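EAL/GGDEF domain protein (Methylococcus capsulatus, PDB 3ICL) is a GGDEF-domain protein, a member of the nucleotide cyclase clan. Local coordinates at residues F35-N40 and G78-T83. The protein carries 1 engineered substitution. Residues are numbered along the deposited sequence; the frame is centred on the assembly and turned at random.
Sequences FLDVDN and GGDKFT. Engineered in segment 78-83: K81 (natural residue Glu). With SO4 (sulfate ion), chain C.
L36 and F82 form a hydrogen-bonded antiparallel pair, each backbone N donating to the other's O at 2.8 Å, and V38 N extends the pairing with a longer bond of 3.2 Å to D80 O. F35 and D37 share one face of the sheet with K81 and T83, where helix 135-152 packs on F35 and D37. The engineered K81, Glu in the natural sequence, runs from the strand across to the hairpin turn. Its CB meets the edge of the F35 ring in plane, 3.9 Å from CE1, and CG lies 3.3 Å from L36 O. The chain then bends at chi2 (74°) and chi3 (68°), which carries CD alongside the D37 carboxyl group, 3.5 Å from OD1, and turns CE back toward the turn. At the tip, NZ forms a salt bridge with D80 OD1 at 2.7 Å, bonds weakly to G78 O, and donates to sulfate O1 at 2.8 Å. Y147 and K150 also bind this sulfate. Further along, T83 CG2 sits over one face of the F35 ring in a CH-pi contact. On the other face of the sheet, L36 CD2 and V38 CG2 touch the edge of the F82 ring, and helix 50-67 covers L36 and F82. In GGDEF domains, the signature motif spans the turn of a beta-hairpin and the start of its second strand; here it is G78 to F82, beside the central strand 32-38.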
# COMPACT_ATOMS: atom_id res chain seq x y z
N PHE A 35 2.48 -3.38 -1.10
CA PHE A 35 1.30 -4.03 -0.55
C PHE A 35 1.34 -3.65 0.93
O PHE A 35 2.19 -4.11 1.68
CB PHE A 35 1.40 -5.55 -0.72
CG PHE A 35 0.09 -6.22 -1.05
CD1 PHE A 35 -1.02 -6.09 -0.22
CD2 PHE A 35 -0.02 -7.02 -2.19
CE1 PHE A 35 -2.22 -6.74 -0.51
CE2 PHE A 35 -1.23 -7.67 -2.50
CZ PHE A 35 -2.32 -7.54 -1.65
N LEU A 36 0.41 -2.79 1.34
CA LEU A 36 0.37 -2.30 2.71
C LEU A 36 -0.70 -2.97 3.55
O LEU A 36 -1.82 -3.21 3.10
CB LEU A 36 0.16 -0.79 2.69
CG LEU A 36 0.16 0.00 4.00
CD1 LEU A 36 0.54 1.44 3.69
CD2 LEU A 36 -1.20 -0.07 4.66
N ASP A 37 -0.34 -3.25 4.80
CA ASP A 37 -1.25 -3.91 5.73
C ASP A 37 -1.41 -3.04 6.96
O ASP A 37 -0.41 -2.58 7.53
CB ASP A 37 -0.66 -5.26 6.14
CG ASP A 37 -1.62 -6.10 6.95
OD1 ASP A 37 -2.63 -5.56 7.47
OD2 ASP A 37 -1.36 -7.31 7.08
N VAL A 38 -2.65 -2.80 7.36
CA VAL A 38 -2.89 -2.04 8.59
C VAL A 38 -2.95 -3.18 9.59
O VAL A 38 -3.99 -3.80 9.80
CB VAL A 38 -4.22 -1.27 8.55
CG1 VAL A 38 -4.43 -0.54 9.86
CG2 VAL A 38 -4.19 -0.27 7.40
N ASP A 39 -1.79 -3.48 10.17
CA ASP A 39 -1.63 -4.58 11.11
C ASP A 39 -2.62 -4.68 12.26
O ASP A 39 -3.10 -5.78 12.55
CB ASP A 39 -0.21 -4.58 11.68
CG ASP A 39 0.85 -4.74 10.60
OD1 ASP A 39 0.54 -5.26 9.51
OD2 ASP A 39 2.01 -4.34 10.86
N ASN A 40 -2.92 -3.57 12.92
CA ASN A 40 -3.82 -3.62 14.07
C ASN A 40 -5.26 -3.17 13.79
O ASN A 40 -6.01 -2.85 14.70
CB ASN A 40 -3.22 -2.81 15.23
CG ASN A 40 -3.10 -1.33 14.92
OD1 ASN A 40 -3.09 -0.92 13.76
ND2 ASN A 40 -3.00 -0.52 15.97
N GLY A 78 -8.82 -7.01 0.58
CA GLY A 78 -8.85 -7.82 1.77
C GLY A 78 -9.29 -7.04 3.00
O GLY A 78 -8.84 -7.32 4.11
N GLY A 79 -10.15 -6.06 2.79
CA GLY A 79 -10.65 -5.27 3.91
C GLY A 79 -9.70 -4.20 4.44
O GLY A 79 -10.00 -3.01 4.37
N ASP A 80 -8.56 -4.62 4.98
CA ASP A 80 -7.61 -3.67 5.55
C ASP A 80 -6.21 -3.61 4.93
O ASP A 80 -5.26 -3.23 5.60
CB ASP A 80 -7.50 -3.91 7.06
CG ASP A 80 -6.99 -5.28 7.41
OD1 ASP A 80 -6.75 -6.09 6.48
OD2 ASP A 80 -6.82 -5.57 8.61
N LYS A 81 -6.09 -3.99 3.66
CA LYS A 81 -4.81 -3.92 2.97
C LYS A 81 -4.98 -2.96 1.80
O LYS A 81 -6.10 -2.67 1.37
CB LYS A 81 -4.38 -5.29 2.44
CG LYS A 81 -3.48 -6.09 3.38
CD LYS A 81 -4.25 -6.67 4.55
CE LYS A 81 -5.21 -7.76 4.10
NZ LYS A 81 -5.93 -8.35 5.25
N PHE A 82 -3.87 -2.45 1.29
CA PHE A 82 -3.89 -1.52 0.16
C PHE A 82 -2.80 -1.91 -0.84
O PHE A 82 -1.67 -2.22 -0.45
CB PHE A 82 -3.63 -0.09 0.65
CG PHE A 82 -4.72 0.47 1.52
CD1 PHE A 82 -5.82 1.11 0.96
CD2 PHE A 82 -4.65 0.35 2.90
CE1 PHE A 82 -6.83 1.63 1.77
CE2 PHE A 82 -5.66 0.87 3.72
CZ PHE A 82 -6.75 1.50 3.15
N THR A 83 -3.15 -1.92 -2.12
CA THR A 83 -2.16 -2.22 -3.15
C THR A 83 -1.79 -0.88 -3.75
O THR A 83 -2.66 -0.13 -4.21
CB THR A 83 -2.71 -3.14 -4.25
OG1 THR A 83 -3.95 -2.62 -4.73
CG2 THR A 83 -2.89 -4.56 -3.72
S SO4 C . -4.24 -10.09 7.76
O1 SO4 C . -4.23 -10.25 6.29
O2 SO4 C . -5.59 -9.68 8.20
O3 SO4 C . -3.88 -11.37 8.40
O4 SO4 C . -3.26 -9.05 8.15